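Local coordinates for protein member of DUF4221 family (Bacteroides vulgatus, PDB 3S9J) that is of unknown function but folds as a six-bladed beta-propeller of the DUF4221 family and carries bound sodium ions, at residues F18-Y26 with Q349-F357; N46-I56 with A65-T73. All coordinates share one frame; numbering follows the deposited sequence. Where two conformers were deposited one is given.

Contact 1. Residues F18-Y26 with Q349-F357. With NA (sodium ion), chain C; FMT (formic acid), chain K.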
loop_
_atom_site.group_PDB
_atom_site.type_symbol
_atom_site.label_atom_id
_atom_site.label_comp_id
_atom_site.label_asym_id
_atom_site.label_seq_id
_atom_site.Cartn_x
_atom_site.Cartn_y
_atom_site.Cartn_z
ATOM N N PHE A 18 3.221 20.967 -0.561
ATOM C CA PHE A 18 4.499 20.983 -1.233
ATOM C C PHE A 18 4.358 21.529 -2.665
ATOM O O PHE A 18 3.805 20.855 -3.551
ATOM C CB PHE A 18 5.119 19.585 -1.296
ATOM C CG PHE A 18 5.278 18.904 0.036
ATOM C CD1 PHE A 18 6.410 19.127 0.817
ATOM C CD2 PHE A 18 4.338 17.977 0.475
ATOM C CE1 PHE A 18 6.564 18.472 2.049
ATOM C CE2 PHE A 18 4.473 17.334 1.690
ATOM C CZ PHE A 18 5.593 17.563 2.479
ATOM N N PRO A 19 4.907 22.714 -2.924
ATOM C CA PRO A 19 4.865 23.247 -4.266
ATOM C C PRO A 19 5.766 22.446 -5.190
ATOM O O PRO A 19 6.871 22.076 -4.821
ATOM C CB PRO A 19 5.368 24.691 -4.109
ATOM C CG PRO A 19 5.167 24.997 -2.688
ATOM C CD PRO A 19 5.456 23.713 -1.974
ATOM N N LEU A 20 5.258 22.178 -6.386
ATOM C CA LEU A 20 5.941 21.353 -7.382
ATOM C C LEU A 20 6.174 22.148 -8.657
ATOM O O LEU A 20 5.643 23.237 -8.839
ATOM C CB LEU A 20 5.084 20.103 -7.694
ATOM C CG LEU A 20 4.534 19.264 -6.520
ATOM C CD1 LEU A 20 3.642 18.118 -7.044
ATOM C CD2 LEU A 20 5.679 18.687 -5.615
ATOM N N ASP A 21 6.953 21.588 -9.554
ATOM C CA ASP A 21 7.022 22.075 -10.915
ATOM C C ASP A 21 7.032 20.868 -11.850
ATOM O O ASP A 21 6.655 19.770 -11.443
ATOM C CB ASP A 21 8.225 22.993 -11.132
ATOM C CG ASP A 21 9.572 22.276 -11.044
ATOM O OD1 ASP A 21 9.655 21.038 -10.892
ATOM O OD2 ASP A 21 10.601 22.983 -11.108
ATOM N N GLU A 22 7.444 21.073 -13.094
ATOM C CA GLU A 22 7.402 19.988 -14.103
ATOM C C GLU A 22 8.315 18.800 -13.772
ATOM O O GLU A 22 8.150 17.724 -14.337
ATOM C CB GLU A 22 7.787 20.536 -15.487
ATOM C CG GLU A 22 9.217 20.885 -15.701
ATOM C CD GLU A 22 9.633 22.256 -15.145
ATOM O OE1 GLU A 22 8.764 23.007 -14.592
ATOM O OE2 GLU A 22 10.837 22.551 -15.290
ATOM N N GLN A 23 9.304 18.993 -12.888
ATOM C CA GLN A 23 10.204 17.910 -12.516
ATOM C C GLN A 23 9.631 16.906 -11.516
ATOM O O GLN A 23 10.246 15.854 -11.291
ATOM C CB GLN A 23 11.519 18.465 -11.929
ATOM C CG GLN A 23 12.426 19.122 -12.958
ATOM C CD GLN A 23 13.873 19.131 -12.432
ATOM O OE1 GLN A 23 14.203 19.922 -11.542
ATOM N NE2 GLN A 23 14.710 18.193 -12.919
ATOM N N THR A 24 8.501 17.225 -10.897
ATOM C CA THR A 24 7.890 16.321 -9.919
ATOM C C THR A 24 6.415 16.201 -10.204
ATOM O O THR A 24 5.699 17.184 -10.107
ATOM C CB THR A 24 8.096 16.812 -8.460
ATOM O OG1 THR A 24 9.469 17.219 -8.307
ATOM C CG2 THR A 24 7.735 15.659 -7.463
ATOM N N TYR A 25 5.933 14.997 -10.519
ATOM C CA TYR A 25 4.500 14.806 -10.734
ATOM C C TYR A 25 3.821 14.610 -9.401
ATOM O O TYR A 25 4.420 14.056 -8.449
ATOM C CB TYR A 25 4.254 13.601 -11.633
ATOM C CG TYR A 25 2.839 13.490 -12.134
ATOM C CD1 TYR A 25 2.276 14.502 -12.899
ATOM C CD2 TYR A 25 2.058 12.386 -11.819
ATOM C CE1 TYR A 25 0.951 14.400 -13.345
ATOM C CE2 TYR A 25 0.759 12.264 -12.293
ATOM C CZ TYR A 25 0.237 13.281 -13.064
ATOM O OH TYR A 25 -1.046 13.215 -13.521
ATOM N N TYR A 26 2.563 15.053 -9.296
ATOM C CA TYR A 26 1.905 15.097 -7.966
ATOM C C TYR A 26 1.515 13.726 -7.433
ATOM O O TYR A 26 1.240 13.574 -6.253
ATOM C CB TYR A 26 0.673 16.016 -7.940
ATOM C CG TYR A 26 -0.520 15.458 -8.706
ATOM C CD1 TYR A 26 -1.464 14.641 -8.097
ATOM C CD2 TYR A 26 -0.652 15.709 -10.048
ATOM C CE1 TYR A 26 -2.527 14.086 -8.811
ATOM C CE2 TYR A 26 -1.735 15.179 -10.770
ATOM C CZ TYR A 26 -2.656 14.381 -10.129
ATOM O OH TYR A 26 -3.686 13.858 -10.860
ATOM N N GLN A 349 -10.046 22.919 -4.928
ATOM C CA GLN A 349 -8.729 23.523 -4.719
ATOM C C GLN A 349 -7.597 22.751 -5.389
ATOM O O GLN A 349 -6.429 23.138 -5.258
ATOM C CB GLN A 349 -8.421 23.647 -3.232
ATOM C CG GLN A 349 -9.381 24.541 -2.463
ATOM C CD GLN A 349 -9.322 25.993 -2.896
ATOM O OE1 GLN A 349 -8.254 26.520 -3.198
ATOM N NE2 GLN A 349 -10.479 26.648 -2.927
ATOM N N PHE A 350 -7.931 21.686 -6.115
ATOM C CA PHE A 350 -6.927 20.872 -6.800
ATOM C C PHE A 350 -5.984 21.701 -7.649
ATOM O O PHE A 350 -6.417 22.509 -8.470
ATOM C CB PHE A 350 -7.572 19.826 -7.723
ATOM C CG PHE A 350 -6.568 18.953 -8.429
ATOM C CD1 PHE A 350 -6.012 17.860 -7.786
ATOM C CD2 PHE A 350 -6.146 19.239 -9.709
ATOM C CE1 PHE A 350 -5.075 17.082 -8.405
ATOM C CE2 PHE A 350 -5.191 18.467 -10.347
ATOM C CZ PHE A 350 -4.657 17.385 -9.710
ATOM N N ASP A 351 -4.699 21.416 -7.503
ATOM C CA ASP A 351 -3.648 22.040 -8.270
ATOM C C ASP A 351 -2.594 20.982 -8.553
ATOM O O ASP A 351 -2.009 20.432 -7.635
ATOM C CB ASP A 351 -3.084 23.192 -7.420
ATOM C CG ASP A 351 -1.987 23.977 -8.101
ATOM O OD1 ASP A 351 -1.366 23.543 -9.095
ATOM O OD2 ASP A 351 -1.732 25.084 -7.571
ATOM N N GLU A 352 -2.372 20.667 -9.822
ATOM C CA GLU A 352 -1.455 19.605 -10.162
ATOM C C GLU A 352 -0.027 19.941 -9.703
ATOM O O GLU A 352 0.781 19.062 -9.604
ATOM C CB GLU A 352 -1.464 19.342 -11.672
ATOM C CG GLU A 352 -0.871 20.500 -12.452
ATOM C CD GLU A 352 -0.934 20.330 -13.956
ATOM O OE1 GLU A 352 -0.897 19.172 -14.437
ATOM O OE2 GLU A 352 -0.993 21.379 -14.649
ATOM N N ASN A 353 0.254 21.208 -9.425
ATOM C CA ASN A 353 1.616 21.583 -8.959
ATOM C C ASN A 353 1.687 21.935 -7.491
ATOM O O ASN A 353 2.541 22.699 -7.058
ATOM C CB ASN A 353 2.212 22.646 -9.859
ATOM C CG ASN A 353 2.795 22.030 -11.136
ATOM O OD1 ASN A 353 3.494 20.997 -11.105
ATOM N ND2 ASN A 353 2.456 22.608 -12.253
ATOM N N LYS A 354 0.770 21.373 -6.715
ATOM C CA LYS A 354 0.839 21.449 -5.265
ATOM C C LYS A 354 0.410 20.115 -4.673
ATOM O O LYS A 354 -0.745 19.710 -4.818
ATOM C CB LYS A 354 -0.061 22.570 -4.750
ATOM C CG LYS A 354 0.239 23.050 -3.336
ATOM C CD LYS A 354 1.215 24.249 -3.277
ATOM C CE LYS A 354 0.693 25.569 -3.896
ATOM N NZ LYS A 354 -0.398 26.236 -3.141
ATOM N N LEU A 355 1.340 19.416 -4.037
ATOM C CA LEU A 355 1.017 18.174 -3.325
ATOM C C LEU A 355 0.529 18.520 -1.929
ATOM O O LEU A 355 1.251 19.100 -1.127
ATOM C CB LEU A 355 2.189 17.215 -3.269
ATOM C CG LEU A 355 2.026 15.933 -2.480
ATOM C CD1 LEU A 355 0.923 15.017 -3.082
ATOM C CD2 LEU A 355 3.413 15.209 -2.453
ATOM N N VAL A 356 -0.740 18.218 -1.650
ATOM C CA VAL A 356 -1.423 18.697 -0.444
ATOM C C VAL A 356 -1.914 17.518 0.366
ATOM O O VAL A 356 -2.473 16.569 -0.202
ATOM C CB VAL A 356 -2.642 19.592 -0.776
ATOM C CG1 VAL A 356 -3.392 20.034 0.481
ATOM C CG2 VAL A 356 -2.204 20.820 -1.586
ATOM N N PHE A 357 -1.693 17.588 1.672
ATOM C CA PHE A 357 -2.202 16.609 2.638
ATOM C C PHE A 357 -2.894 17.290 3.783
ATOM O O PHE A 357 -2.464 18.357 4.221
ATOM C CB PHE A 357 -1.058 15.767 3.239
ATOM C CG PHE A 357 -0.300 14.948 2.268
ATOM C CD1 PHE A 357 -0.698 13.645 1.975
ATOM C CD2 PHE A 357 0.860 15.431 1.687
ATOM C CE1 PHE A 357 0.019 12.866 1.110
ATOM C CE2 PHE A 357 1.601 14.649 0.830
ATOM C CZ PHE A 357 1.182 13.381 0.503
HETATM NA NA NA C . 4.566 18.655 -11.442
HETATM C C FMT K . -6.470 12.979 -9.018
HETATM O O1 FMT K . -7.660 12.581 -8.858
HETATM O O2 FMT K . -5.655 12.442 -9.783
HETATM O O HOH W 1 5.295 17.074 -13.470
HETATM O O HOH W 2 2.394 17.630 -11.287
#
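In the Velcro closure of the six-bladed beta-propeller, Phe18 and Leu355 pair where the first strand of the chain, 8-19, meets the last, 354-364, and a sodium site lies beyond the strand ends. Their backbones exchange two antiparallel hydrogen bonds, Phe18 N to Leu355 O at 2.8 Å and Leu355 N to Phe18 O at 2.9 Å. Leu20 N carries the pairing one step further onto Asn353 O, 2.8 Å away and met from above the carbonyl plane. Phe18 and Leu355 run side by side on one face of the sheet, and Phe18 CE2 reaches the edge of the Phe357 ring. Past Leu20 the segments part around the sodium ion. Asn353 OD1 binds it at 2.6 Å, its CG set anti to the carbonyl carbon (chi1 -81°) so that the amide turns to the metal, while Asp21 O and Thr24 O, the ends of a type I turn, and two waters complete the ligands. One of these waters also donates to Glu352 O. Phe350 puts its edge on a face of Tyr26 in a T-shaped stack, centroids 5.2 Å apart and planes at 81°. Tyr26 OH donates to O2 of a formic acid molecule, probably from crystallisation, at 2.7 Å. Leu20 and Leu355 rest on Phe57 of strand 53-58, and Leu355 and Thr24 on Phe44 of strand 39-46, so this corner packs against the next blade.

Contact 2. Residues N46-I56 with A65-T73. With NA (sodium ion), chain D; FMT (formic acid), chain N.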
loop_
_atom_site.group_PDB
_atom_site.type_symbol
_atom_site.label_atom_id
_atom_site.label_comp_id
_atom_site.label_asym_id
_atom_site.label_seq_id
_atom_site.Cartn_x
_atom_site.Cartn_y
_atom_site.Cartn_z
ATOM N N ASN A 46 9.124 9.099 -7.878
ATOM C CA ASN A 46 8.620 10.033 -8.920
ATOM C C ASN A 46 8.898 9.400 -10.278
ATOM O O ASN A 46 9.777 9.844 -11.033
ATOM C CB ASN A 46 9.363 11.363 -8.725
ATOM C CG ASN A 46 8.942 12.445 -9.688
ATOM O OD1 ASN A 46 7.744 12.616 -9.971
ATOM N ND2 ASN A 46 9.930 13.207 -10.199
ATOM N N THR A 47 8.133 8.343 -10.566
ATOM C CA THR A 47 8.342 7.552 -11.785
ATOM C C THR A 47 7.117 7.577 -12.695
ATOM O O THR A 47 7.063 6.841 -13.696
ATOM C CB THR A 47 8.682 6.080 -11.438
ATOM O OG1 THR A 47 7.701 5.590 -10.525
ATOM C CG2 THR A 47 10.103 6.008 -10.819
ATOM N N GLN A 48 6.122 8.393 -12.365
ATOM C CA GLN A 48 4.947 8.506 -13.249
ATOM C C GLN A 48 5.303 9.265 -14.518
ATOM O O GLN A 48 6.198 10.106 -14.553
ATOM C CB GLN A 48 3.778 9.184 -12.565
ATOM C CG GLN A 48 3.207 8.388 -11.411
ATOM C CD GLN A 48 2.599 7.071 -11.832
ATOM O OE1 GLN A 48 2.909 6.018 -11.279
ATOM N NE2 GLN A 48 1.781 7.119 -12.798
ATOM N N LYS A 49 4.596 8.948 -15.582
ATOM C CA LYS A 49 4.771 9.649 -16.833
ATOM C C LYS A 49 6.191 9.619 -17.305
ATOM O O LYS A 49 6.797 8.551 -17.306
ATOM C CB LYS A 49 4.124 11.070 -16.767
ATOM C CG LYS A 49 2.674 11.037 -16.410
ATOM C CD LYS A 49 2.058 12.472 -16.524
ATOM C CE LYS A 49 0.581 12.459 -16.637
ATOM N NZ LYS A 49 0.130 13.843 -17.017
ATOM N N SER A 50 6.783 10.737 -17.715
ATOM C CA SER A 50 8.131 10.738 -18.249
ATOM C C SER A 50 9.190 10.870 -17.159
ATOM O O SER A 50 10.370 10.877 -17.436
ATOM C CB SER A 50 8.293 11.887 -19.259
ATOM O OG SER A 50 8.117 13.134 -18.612
ATOM N N LEU A 51 8.752 11.026 -15.913
ATOM C CA LEU A 51 9.680 11.266 -14.815
ATOM C C LEU A 51 10.290 9.960 -14.341
ATOM O O LEU A 51 9.685 8.904 -14.452
ATOM C CB LEU A 51 8.967 11.928 -13.642
ATOM C CG LEU A 51 8.370 13.284 -14.050
ATOM C CD1 LEU A 51 7.490 13.763 -13.002
ATOM C CD2 LEU A 51 9.478 14.301 -14.373
ATOM N N TYR A 52 11.499 10.040 -13.812
ATOM C CA TYR A 52 12.176 8.822 -13.329
ATOM C C TYR A 52 13.261 9.132 -12.301
ATOM O O TYR A 52 14.460 9.111 -12.596
ATOM C CB TYR A 52 12.750 8.071 -14.521
ATOM C CG TYR A 52 12.974 6.583 -14.318
ATOM C CD1 TYR A 52 11.904 5.714 -14.214
ATOM C CD2 TYR A 52 14.261 6.051 -14.264
ATOM C CE1 TYR A 52 12.102 4.336 -14.090
ATOM C CE2 TYR A 52 14.460 4.664 -14.115
ATOM C CZ TYR A 52 13.372 3.824 -14.062
ATOM O OH TYR A 52 13.570 2.457 -13.987
ATOM N N ASP A 53 12.820 9.419 -11.084
ATOM C CA ASP A 53 13.690 9.642 -9.949
ATOM C C ASP A 53 12.921 9.467 -8.650
ATOM O O ASP A 53 11.758 9.077 -8.653
ATOM C CB ASP A 53 14.423 10.994 -10.043
ATOM C CG ASP A 53 13.495 12.221 -10.043
ATOM O OD1 ASP A 53 12.392 12.179 -9.464
ATOM O OD2 ASP A 53 13.919 13.257 -10.658
ATOM N N ILE A 54 13.596 9.702 -7.531
ATOM C CA ILE A 54 12.944 9.716 -6.254
ATOM C C ILE A 54 13.131 11.101 -5.650
ATOM O O ILE A 54 14.247 11.634 -5.617
ATOM C CB ILE A 54 13.532 8.641 -5.309
ATOM C CG1 ILE A 54 13.254 7.235 -5.855
ATOM C CG2 ILE A 54 12.964 8.764 -3.870
ATOM C CD1 ILE A 54 14.178 6.166 -5.235
ATOM N N VAL A 55 12.039 11.668 -5.151
ATOM C CA VAL A 55 12.082 12.930 -4.450
ATOM C C VAL A 55 11.869 12.668 -2.967
ATOM O O VAL A 55 10.995 11.887 -2.578
ATOM C CB VAL A 55 11.007 13.879 -4.992
ATOM C CG1 VAL A 55 10.843 15.144 -4.129
ATOM C CG2 VAL A 55 11.315 14.215 -6.453
ATOM N N ILE A 56 12.656 13.353 -2.135
ATOM C CA ILE A 56 12.469 13.298 -0.718
ATOM C C ILE A 56 11.917 14.640 -0.266
ATOM O O ILE A 56 12.538 15.676 -0.526
ATOM C CB ILE A 56 13.818 13.033 0.018
ATOM C CG1 ILE A 56 14.498 11.767 -0.513
ATOM C CG2 ILE A 56 13.586 13.005 1.568
ATOM C CD1 ILE A 56 13.680 10.470 -0.389
ATOM N N ALA A 65 13.506 18.214 -0.055
ATOM C CA ALA A 65 14.827 18.042 0.633
ATOM C C ALA A 65 15.929 17.619 -0.322
ATOM O O ALA A 65 17.055 18.108 -0.214
ATOM C CB ALA A 65 14.730 16.981 1.751
ATOM N N LYS A 66 15.654 16.634 -1.162
ATOM C CA LYS A 66 16.626 16.182 -2.137
ATOM C C LYS A 66 15.971 15.368 -3.232
ATOM O O LYS A 66 14.814 14.961 -3.095
ATOM C CB LYS A 66 17.769 15.404 -1.518
ATOM C CG LYS A 66 17.503 14.082 -0.978
ATOM C CD LYS A 66 18.810 13.497 -0.351
ATOM C CE LYS A 66 18.585 12.155 0.264
ATOM N NZ LYS A 66 19.632 11.780 1.303
ATOM N N ARG A 67 16.746 15.144 -4.278
ATOM C CA ARG A 67 16.325 14.382 -5.441
ATOM C C ARG A 67 17.362 13.315 -5.656
ATOM O O ARG A 67 18.569 13.605 -5.758
ATOM C CB ARG A 67 16.234 15.297 -6.657
ATOM C CG ARG A 67 15.751 14.654 -7.932
ATOM C CD ARG A 67 15.538 15.702 -9.007
ATOM N NE ARG A 67 14.494 16.663 -8.631
ATOM C CZ ARG A 67 13.187 16.519 -8.799
ATOM N NH1 ARG A 67 12.676 15.443 -9.384
ATOM N NH2 ARG A 67 12.372 17.490 -8.409
ATOM N N ILE A 68 16.904 12.073 -5.665
ATOM C CA ILE A 68 17.769 10.921 -5.889
ATOM C C ILE A 68 17.619 10.485 -7.332
ATOM O O ILE A 68 16.530 10.091 -7.761
ATOM C CB ILE A 68 17.410 9.789 -4.942
ATOM C CG1 ILE A 68 17.485 10.263 -3.486
ATOM C CG2 ILE A 68 18.303 8.525 -5.208
ATOM C CD1 ILE A 68 17.024 9.211 -2.454
ATOM N N PRO A 69 18.690 10.600 -8.123
ATOM C CA PRO A 69 18.552 10.256 -9.532
ATOM C C PRO A 69 18.411 8.757 -9.732
ATOM O O PRO A 69 18.941 7.960 -8.938
ATOM C CB PRO A 69 19.848 10.781 -10.163
ATOM C CG PRO A 69 20.773 10.880 -9.076
ATOM C CD PRO A 69 20.037 11.066 -7.803
ATOM N N LEU A 70 17.678 8.382 -10.775
ATOM C CA LEU A 70 17.557 6.991 -11.223
ATOM C C LEU A 70 17.922 6.967 -12.692
ATOM O O LEU A 70 17.358 7.723 -13.476
ATOM C CB LEU A 70 16.125 6.464 -11.022
ATOM C CG LEU A 70 15.569 6.340 -9.610
ATOM C CD1 LEU A 70 14.082 5.896 -9.656
ATOM C CD2 LEU A 70 16.467 5.398 -8.746
ATOM N N HIS A 71 18.894 6.129 -13.063
ATOM C CA HIS A 71 19.339 6.018 -14.452
ATOM C C HIS A 71 18.801 4.739 -15.055
ATOM O O HIS A 71 18.717 3.724 -14.359
ATOM C CB HIS A 71 20.864 5.981 -14.487
ATOM C CG HIS A 71 21.503 7.166 -13.838
ATOM N ND1 HIS A 71 21.609 8.390 -14.463
ATOM C CD2 HIS A 71 22.049 7.319 -12.611
ATOM C CE1 HIS A 71 22.201 9.247 -13.645
ATOM N NE2 HIS A 71 22.492 8.618 -12.522
ATOM N N LYS A 72 18.403 4.797 -16.323
ATOM C CA LYS A 72 17.841 3.635 -17.007
ATOM C C LYS A 72 18.944 2.706 -17.493
ATOM O O LYS A 72 18.747 1.487 -17.548
ATOM C CB LYS A 72 16.978 4.077 -18.197
ATOM C CG LYS A 72 15.616 4.573 -17.850
ATOM C CD LYS A 72 14.642 3.446 -17.761
ATOM C CE LYS A 72 13.234 3.931 -17.510
ATOM N NZ LYS A 72 12.301 2.807 -17.231
ATOM N N THR A 73 20.096 3.278 -17.853
ATOM C CA THR A 73 21.185 2.537 -18.458
ATOM C C THR A 73 22.496 2.882 -17.801
ATOM O O THR A 73 22.576 3.807 -16.986
ATOM C CB THR A 73 21.266 2.827 -19.985
ATOM O OG1 THR A 73 21.654 4.182 -20.199
ATOM C CG2 THR A 73 19.909 2.632 -20.636
HETATM NA NA NA D . 16.157 9.525 -14.173
HETATM C C FMT N . 22.213 2.906 -23.707
HETATM O O1 FMT N . 21.760 4.049 -23.533
HETATM O O2 FMT N . 22.477 2.441 -24.827
HETATM O O HOH W 3 17.328 10.868 -12.643
HETATM O O HOH W 4 14.945 11.397 -15.038
HETATM O O HOH W 5 15.822 8.524 -16.457
HETATM O O HOH W 6 18.137 10.421 -15.463
#
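Arg67 sends CG away from its own N (chi1 -178°) and bends at chi3, which lays its guanidinium beside Asp53, whose own CG sits between N and the carbonyl carbon (chi1 62°). Arg67 NH1 donates to the syn side of Asp53 OD2 at 2.8 Å, a salt bridge close to the guanidinium plane, while Val55 CG2 covers a face of that group. Asn46 ND2 holds the other oxygen, Asp53 OD1, at 2.8 Å. An alanine in place of Arg67 would remove the guanidinium and is likely to leave Asp53 OD2 without its charged partner and Thr24 OG1 without the donor NH2. On the opposite face Ile54, Ile56 and Ile68 pack together; Ile54 N bonds to Ile68 O at 3.0 Å and Ile68 N to Ile54 O at 2.7 Å. Beyond the strands, Tyr52 O and Leu70 O, 3.3 Å apart, share a sodium ion whose other ligands are four waters. Lys72 CE makes a CH-pi contact over a face of the Tyr52 ring; NZ, 4.0 Å from its centroid, adds an off-centre cation-pi contact and bonds to Pro79 O. Ala65 and Lys66 face Ile56 in a classic beta bulge of this outer hairpin of a four-stranded propeller blade.

Overall arrangement
Both contacts are partly buried, their centres about 21 and 20 Å from the centre of the chain, with contact 2 nested in the long loop that contact 1 closes. Contact 1 joins the first and last strands of the chain within one blade; contact 2 is a local hairpin of the blade that follows in sequence. They touch where the turn after strand 8-19 meets the next blade: Gln23 O accepts from Asn46 ND2, and Leu51 packs on Tyr25. Each has apolar strand packing and a sodium ion at its loop end, but the first ion is held by two carbonyls, an asparagine side chain and two waters, the second by two carbonyls and four waters. Stacked rings mark contact 1, a salt bridge and a lysine-tyrosine pair contact 2.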